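Local coordinates for oligopeptide-binding protein AppA (Bacillus subtilis, PDB 1XOC) that binds oligopeptides for an ABC permease and passes them on for uptake, in a system that can replace Opp in sporulation and competence, at residues K279-K282 / V283-L287; A377-V380 / Q381-K385; M405-P408 / N409-F412. All coordinates share one frame; numbering follows the deposited sequence.

Interaction 1: residues K279-K282 / V283-L287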
loop_
_atom_site.group_PDB
_atom_site.type_symbol
_atom_site.label_atom_id
_atom_site.label_comp_id
_atom_site.label_asym_id
_atom_site.label_seq_id
_atom_site.Cartn_x
_atom_site.Cartn_y
_atom_site.Cartn_z
ATOM N N LYS A 279 15.239 -8.189 18.179
ATOM C CA LYS A 279 16.440 -7.499 17.744
ATOM C C LYS A 279 17.493 -8.416 17.089
ATOM O O LYS A 279 18.219 -7.985 16.188
ATOM C CB LYS A 279 17.049 -6.740 18.920
ATOM C CG LYS A 279 16.235 -5.529 19.329
ATOM C CD LYS A 279 16.881 -4.807 20.520
ATOM C CE LYS A 279 16.057 -3.598 20.970
ATOM N NZ LYS A 279 16.636 -2.948 22.186
ATOM N N ASP A 280 17.571 -9.669 17.545
ATOM C CA ASP A 280 18.571 -10.631 17.066
ATOM C C ASP A 280 18.119 -11.247 15.752
ATOM O O ASP A 280 17.054 -11.862 15.679
ATOM C CB ASP A 280 18.780 -11.732 18.114
ATOM C CG ASP A 280 19.938 -12.690 17.786
ATOM O OD1 ASP A 280 20.574 -12.584 16.719
ATOM O OD2 ASP A 280 20.218 -13.574 18.628
ATOM N N LYS A 281 18.933 -11.083 14.714
ATOM C CA LYS A 281 18.681 -11.699 13.414
ATOM C C LYS A 281 18.420 -13.201 13.526
ATOM O O LYS A 281 17.550 -13.730 12.840
ATOM C CB LYS A 281 19.880 -11.483 12.492
ATOM C CG LYS A 281 19.772 -12.180 11.149
ATOM C CD LYS A 281 20.977 -11.892 10.260
ATOM C CE LYS A 281 22.067 -12.917 10.444
ATOM N NZ LYS A 281 23.238 -12.642 9.574
ATOM N N LYS A 282 19.195 -13.894 14.363
ATOM C CA LYS A 282 19.057 -15.351 14.463
ATOM C C LYS A 282 17.692 -15.760 15.023
ATOM O O LYS A 282 17.114 -16.765 14.591
ATOM C CB LYS A 282 20.195 -15.971 15.278
ATOM C CG LYS A 282 20.407 -17.421 14.913
ATOM C CD LYS A 282 21.755 -17.940 15.353
ATOM C CE LYS A 282 21.634 -18.607 16.672
ATOM N NZ LYS A 282 20.617 -19.658 16.535
ATOM N N VAL A 283 17.166 -14.960 15.949
ATOM C CA VAL A 283 15.815 -15.178 16.477
ATOM C C VAL A 283 14.767 -14.995 15.369
ATOM O O VAL A 283 13.892 -15.847 15.208
ATOM C CB VAL A 283 15.525 -14.271 17.708
ATOM C CG1 VAL A 283 14.023 -14.234 18.073
ATOM C CG2 VAL A 283 16.363 -14.749 18.899
ATOM N N ARG A 284 14.857 -13.901 14.612
ATOM C CA ARG A 284 13.935 -13.680 13.495
ATOM C C ARG A 284 13.988 -14.813 12.472
ATOM O O ARG A 284 12.953 -15.286 12.012
ATOM C CB ARG A 284 14.176 -12.339 12.813
ATOM C CG ARG A 284 13.917 -11.161 13.713
ATOM C CD ARG A 284 13.842 -9.877 12.943
ATOM N NE ARG A 284 15.039 -9.647 12.120
ATOM C CZ ARG A 284 16.138 -9.019 12.532
ATOM N NH1 ARG A 284 16.235 -8.557 13.772
ATOM N NH2 ARG A 284 17.164 -8.879 11.710
ATOM N N GLN A 285 15.192 -15.286 12.158
ATOM C CA GLN A 285 15.346 -16.438 11.269
ATOM C C GLN A 285 14.692 -17.697 11.848
ATOM O O GLN A 285 14.103 -18.494 11.122
ATOM C CB GLN A 285 16.823 -16.713 10.997
ATOM C CG GLN A 285 17.541 -15.648 10.171
ATOM C CD GLN A 285 19.017 -15.929 10.015
ATOM O OE1 GLN A 285 19.656 -15.402 9.112
ATOM N NE2 GLN A 285 19.576 -16.756 10.904
ATOM N N ALA A 286 14.821 -17.870 13.157
ATOM C CA ALA A 286 14.212 -18.999 13.862
ATOM C C ALA A 286 12.684 -18.951 13.798
ATOM O O ALA A 286 12.028 -19.986 13.634
ATOM C CB ALA A 286 14.670 -19.020 15.298
ATOM N N LEU A 287 12.111 -17.760 13.942
ATOM C CA LEU A 287 10.658 -17.600 13.896
ATOM C C LEU A 287 10.121 -17.993 12.530
ATOM O O LEU A 287 9.124 -18.703 12.417
ATOM C CB LEU A 287 10.261 -16.167 14.234
ATOM C CG LEU A 287 10.526 -15.684 15.656
ATOM C CD1 LEU A 287 10.491 -14.170 15.766
ATOM C CD2 LEU A 287 9.525 -16.277 16.608
HETATM O O HOH W 1 19.206 -7.259 13.243
#

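Interaction 2: residues A377-V380 / Q381-K385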
loop_
_atom_site.group_PDB
_atom_site.type_symbol
_atom_site.label_atom_id
_atom_site.label_comp_id
_atom_site.label_asym_id
_atom_site.label_seq_id
_atom_site.Cartn_x
_atom_site.Cartn_y
_atom_site.Cartn_z
ATOM N N ALA A 377 -3.068 -15.312 12.201
ATOM C CA ALA A 377 -2.595 -14.966 13.548
ATOM C C ALA A 377 -2.786 -16.098 14.557
ATOM O O ALA A 377 -1.933 -16.377 15.424
ATOM C CB ALA A 377 -3.229 -13.701 14.038
ATOM N N VAL A 378 -3.906 -16.785 14.425
ATOM C CA VAL A 378 -4.211 -17.938 15.289
ATOM C C VAL A 378 -3.278 -19.109 14.941
ATOM O O VAL A 378 -2.747 -19.774 15.813
ATOM C CB VAL A 378 -5.682 -18.339 15.149
ATOM C CG1 VAL A 378 -5.956 -19.580 15.911
ATOM C CG2 VAL A 378 -6.586 -17.168 15.617
ATOM N N VAL A 379 -3.003 -19.311 13.661
ATOM C CA VAL A 379 -2.104 -20.386 13.253
ATOM C C VAL A 379 -0.661 -20.131 13.731
ATOM O O VAL A 379 0.020 -21.040 14.210
ATOM C CB VAL A 379 -2.139 -20.595 11.720
ATOM C CG1 VAL A 379 -1.051 -21.579 11.296
ATOM C CG2 VAL A 379 -3.502 -21.116 11.250
ATOM N N VAL A 380 -0.209 -18.896 13.616
ATOM C CA VAL A 380 1.090 -18.503 14.154
ATOM C C VAL A 380 1.134 -18.734 15.670
ATOM O O VAL A 380 2.116 -19.268 16.209
ATOM C CB VAL A 380 1.437 -17.037 13.792
ATOM C CG1 VAL A 380 2.724 -16.596 14.490
ATOM C CG2 VAL A 380 1.560 -16.877 12.271
ATOM N N GLN A 381 0.083 -18.347 16.384
ATOM C CA GLN A 381 0.033 -18.620 17.833
ATOM C C GLN A 381 0.199 -20.084 18.131
ATOM O O GLN A 381 0.905 -20.453 19.068
ATOM C CB GLN A 381 -1.279 -18.113 18.397
ATOM C CG GLN A 381 -1.578 -18.431 19.811
ATOM C CD GLN A 381 -2.963 -17.965 20.135
ATOM O OE1 GLN A 381 -3.951 -18.496 19.606
ATOM N NE2 GLN A 381 -3.056 -16.943 20.996
ATOM N N GLU A 382 -0.469 -20.934 17.358
ATOM C CA GLU A 382 -0.412 -22.371 17.614
ATOM C C GLU A 382 0.959 -22.957 17.266
ATOM O O GLU A 382 1.500 -23.749 18.038
ATOM C CB GLU A 382 -1.563 -23.107 16.899
ATOM C CG GLU A 382 -2.934 -22.769 17.537
ATOM C CD GLU A 382 -4.191 -23.234 16.743
ATOM O OE1 GLU A 382 -4.051 -23.664 15.564
ATOM O OE2 GLU A 382 -5.328 -23.148 17.303
ATOM N N GLN A 383 1.506 -22.575 16.110
ATOM C CA GLN A 383 2.799 -23.092 15.655
ATOM C C GLN A 383 3.956 -22.638 16.548
ATOM O O GLN A 383 4.850 -23.429 16.851
ATOM C CB GLN A 383 3.054 -22.768 14.166
ATOM C CG GLN A 383 2.109 -23.540 13.224
ATOM C CD GLN A 383 2.327 -23.275 11.751
ATOM O OE1 GLN A 383 1.560 -23.740 10.879
ATOM N NE2 GLN A 383 3.322 -22.511 11.453
ATOM N N LEU A 384 3.942 -21.387 16.994
ATOM C CA LEU A 384 5.002 -20.912 17.881
ATOM C C LEU A 384 4.883 -21.464 19.297
ATOM O O LEU A 384 5.900 -21.598 19.998
ATOM C CB LEU A 384 5.060 -19.382 17.889
ATOM C CG LEU A 384 5.441 -18.755 16.541
ATOM C CD1 LEU A 384 5.537 -17.250 16.656
ATOM C CD2 LEU A 384 6.760 -19.311 16.012
ATOM N N LYS A 385 3.665 -21.812 19.718
ATOM C CA LYS A 385 3.476 -22.442 21.026
ATOM C C LYS A 385 4.306 -23.727 21.129
ATOM O O LYS A 385 4.921 -24.001 22.158
ATOM C CB LYS A 385 1.995 -22.746 21.275
ATOM C CG LYS A 385 1.677 -23.208 22.711
ATOM C CD LYS A 385 0.160 -23.259 22.969
ATOM C CE LYS A 385 -0.117 -23.513 24.441
ATOM N NZ LYS A 385 -1.551 -23.798 24.761
#

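Interaction 3: residues M405-P408 / N409-F412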
loop_
_atom_site.group_PDB
_atom_site.type_symbol
_atom_site.label_atom_id
_atom_site.label_comp_id
_atom_site.label_asym_id
_atom_site.label_seq_id
_atom_site.Cartn_x
_atom_site.Cartn_y
_atom_site.Cartn_z
ATOM N N MET A 405 0.889 1.681 13.832
ATOM C CA MET A 405 2.139 1.190 13.262
ATOM C C MET A 405 3.050 2.339 12.840
ATOM O O MET A 405 4.274 2.203 12.885
ATOM C CB MET A 405 1.877 0.271 12.057
ATOM C CG MET A 405 1.347 0.923 10.845
ATOM S SD MET A 405 1.012 -0.313 9.541
ATOM C CE MET A 405 -0.353 -1.144 10.257
ATOM N N ASN A 406 2.455 3.475 12.480
ATOM C CA ASN A 406 3.190 4.623 11.935
ATOM C C ASN A 406 3.955 5.412 12.995
ATOM O O ASN A 406 3.605 5.372 14.170
ATOM C CB ASN A 406 2.218 5.565 11.181
ATOM C CG ASN A 406 2.072 5.202 9.726
ATOM O OD1 ASN A 406 2.927 5.544 8.914
ATOM N ND2 ASN A 406 0.997 4.491 9.382
ATOM N N PRO A 407 4.997 6.152 12.597
ATOM C CA PRO A 407 5.585 7.131 13.486
ATOM C C PRO A 407 4.496 8.087 13.966
ATOM O O PRO A 407 3.539 8.329 13.215
ATOM C CB PRO A 407 6.561 7.889 12.582
ATOM C CG PRO A 407 6.809 7.008 11.447
ATOM C CD PRO A 407 5.634 6.134 11.271
ATOM N N PRO A 408 4.610 8.611 15.192
ATOM C CA PRO A 408 5.643 8.407 16.197
ATOM C C PRO A 408 5.357 7.269 17.184
ATOM O O PRO A 408 5.919 7.271 18.288
ATOM C CB PRO A 408 5.609 9.735 16.953
ATOM C CG PRO A 408 4.169 10.047 16.974
ATOM C CD PRO A 408 3.614 9.590 15.667
ATOM N N ASN A 409 4.498 6.317 16.798
ATOM C CA ASN A 409 3.942 5.332 17.741
ATOM C C ASN A 409 4.648 3.979 17.692
ATOM O O ASN A 409 5.147 3.496 18.710
ATOM C CB ASN A 409 2.448 5.142 17.487
ATOM C CG ASN A 409 1.671 6.431 17.606
ATOM O OD1 ASN A 409 0.765 6.704 16.806
ATOM N ND2 ASN A 409 1.988 7.217 18.611
ATOM N N TRP A 410 4.699 3.364 16.516
ATOM C CA TRP A 410 5.269 2.027 16.376
ATOM C C TRP A 410 4.776 1.080 17.458
ATOM O O TRP A 410 5.551 0.308 18.043
ATOM C CB TRP A 410 6.780 2.089 16.419
ATOM C CG TRP A 410 7.345 3.048 15.425
ATOM C CD1 TRP A 410 7.452 2.870 14.069
ATOM C CD2 TRP A 410 7.933 4.312 15.712
ATOM N NE1 TRP A 410 8.040 3.970 13.501
ATOM C CE2 TRP A 410 8.354 4.865 14.489
ATOM C CE3 TRP A 410 8.127 5.044 16.888
ATOM C CZ2 TRP A 410 8.982 6.110 14.414
ATOM C CZ3 TRP A 410 8.746 6.268 16.824
ATOM C CH2 TRP A 410 9.165 6.800 15.589
ATOM N N ASP A 411 3.467 1.144 17.687
ATOM C CA ASP A 411 2.846 0.579 18.884
ATOM C C ASP A 411 2.354 -0.828 18.570
ATOM O O ASP A 411 1.146 -1.076 18.472
ATOM C CB ASP A 411 1.703 1.496 19.286
ATOM C CG ASP A 411 0.940 1.009 20.495
ATOM O OD1 ASP A 411 -0.250 1.374 20.582
ATOM O OD2 ASP A 411 1.493 0.246 21.310
ATOM N N PHE A 412 3.322 -1.720 18.366
ATOM C CA PHE A 412 3.069 -3.138 18.105
ATOM C C PHE A 412 4.344 -3.919 18.422
ATOM O O PHE A 412 5.448 -3.368 18.329
ATOM C CB PHE A 412 2.626 -3.369 16.645
ATOM C CG PHE A 412 3.696 -3.100 15.624
ATOM C CD1 PHE A 412 3.992 -1.813 15.238
ATOM C CD2 PHE A 412 4.405 -4.136 15.071
ATOM C CE1 PHE A 412 4.984 -1.561 14.267
ATOM C CE2 PHE A 412 5.383 -3.881 14.069
ATOM C CZ PHE A 412 5.665 -2.593 13.706
#

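Interaction 1: residues K279-K282 / V283-L287
Arg-284 reaches back over the first turn of helix 281-289, and its guanidinium meets the backbone of Lys-279 and Lys-281. The contact is the capped N terminus of this helix. Asp-280 is the N-cap residue. Its OD1 accepts from Lys-282 N at 3.0 Å, and the N-H arrives from above the carboxylate plane. The carbonyl of the same residue begins the helical bonding: Arg-284 N donates to Asp-280 O with a nearly straight N-H...O angle of 168°.

Arg-284 CG sits beside its own backbone N, and the chain bends at chi3 (-55°). This bend carries the flat group back towards the start of the helix. Lys-281 CA then lies over one face of it, 3.6 Å from Arg-284 NH2. Lys-279 O lies near the plane at the edge and takes a weak bond from NH1. The guanidinium also donates to Phe-278 O, Asp-480 O and Gln-481 O, so it ties the helix start to the end of helix 463-480.

The two lysines cover the next turn with their aliphatic parts. Lys-281 passes obliquely across Gln-285, with its CG 4.0 Å from Gln-285 CD, and its NZ forms a salt bridge with Glu-479. Lys-282 crosses Gln-285 at about a right angle and sends its NZ to Met-338 O on helix 332-341. Its CB lies 3.3 Å from Val-283 N, and its O accepts from Ala-286 N. Val-283 CG2 packs 3.9 Å from Asp-280 CB. One water bridges the two segments: it donates to Lys-279 O at 3.2 Å and accepts from Arg-284 NH2 at 3.0 Å.

Interaction 2: residues A377-V380 / Q381-K385
Helix 371-385 is the crossover of a beta-alpha-beta unit between the parallel strands 358-367 and 390-396, and in its last turns Val-379 meets Gln-383 and Val-380 meets Leu-384. Each pair is four residues apart. Its two side chains lie side by side and point the same way.

Val-380 and Leu-384 make the apolar pair. Val-380 CG1 is 3.6 Å from Leu-384 CD1. The first torsions explain the meeting: CG1 of Val-380 stands anti to its N (chi1 174°), on the side of its carbonyl, while Leu-384 CG stays beside its own N (chi1 -64°). The two branches therefore lean towards each other along the helix. Val-380 also packs on Leu-364 of strand 358-367, and Leu-384 packs on Ala-290 and Leu-291.

Val-379 and Gln-383 repeat the pattern. Val-379 CG1 lies 3.8 Å from Gln-383 CD, and Gln-383 CG is 3.4 Å from Val-379 O. Replacing Gln-383 with an alanine would probably uncover Val-379 CG1 and open a gap towards Leu-291 and Asp-292, which the glutamine side chain also touches.

On the exposed side, Val-378 CG1 comes 3.9 Å from Glu-382 OE2. Gln-381 turns to the sheet instead, and its NE2 donates to Val-391 O.

Four backbone bonds run through the contact. They include Gln-383 N to Val-379 O at 2.9 Å and Leu-384 N to Val-380 O at 2.9 Å. With the backbone polar groups paired in this way, Val-380 can offer hydrocarbon to the sheet, Val-379 to helix 293-300 and Leu-384 to the loop at Ala-290 and Leu-291, while Val-378 and the carboxylate of Glu-382 stay on the exposed side.

Interaction 3: residues M405-P408 / N409-F412
The indole of Trp-410 lies flat against Pro-407 and Pro-408, which cover one of its faces. Pro-407 CA stands 4.0 Å from the centroid of the six-membered ring, 26° off the ring normal. Pro-408 CA is at a similar height over the same ring. Both are CH-pi contacts. The Pro-407 ring crosses the tryptophan at about a right angle and sets its CB 3.5 Å from Trp-410 CZ2. The Pro-408 carbonyl covers another part of the benzo ring, with Pro-408 O 3.3 Å from Trp-410 CZ3. Trp-410 CG sits beside its own backbone N (chi1 -54°), and this folds the indole back over the residues that precede it. A second tryptophan, Trp-444, meets it edge to face.

The peptide bond between the two prolines is cis. Together with the bond from Asn-409 N to Asn-406 O, at 2.9 Å, it makes residues 406-409 a type VI beta turn. The turn reverses the chain just after helix 398-405. Asn-406 O takes two donors: Asn-409 N comes in the carbonyl plane on a lone pair, while Trp-410 N, at 3.3 Å, comes from above that plane. Beyond the indole, Asp-411 is the centre of an inverse gamma turn that leads on to strand 414-420.

Met-405 touches both aromatic residues, Trp-410 through its carbonyl and Phe-412 through its CA and CB. Its O is 3.5 Å from Trp-410 CD1 and is buried without a polar partner. Its CB is 4.2 Å from Phe-412 CE1. The side chains of Met-405 and Asn-406 also pack on the bound peptide. Asn-406 is held there by its own bonds: ND2 donates to Val-402 O, and OD1 is hydrogen-bonded to Tyr-442 OH.

From the N terminus the three contacts come in series, and none nests in or crosses another. Each is local and closes no long loop. Interaction 1 fixes the start of helix 281-289. About ninety residues later, interaction 2 lies in the last turns of helix 371-385. These two meet in space: Leu-287 CD2 packs 4.1 Å from Leu-384 CD1, which joins the two helices. Strand 390-396 and helix 398-405 follow, and interaction 3 reverses the chain towards strand 414-420. It touches neither of the others; its nearest atoms are about 10 Å from interaction 1 and about 12 Å from interaction 2. Its Met-405 and Asn-406 pack on the bound peptide.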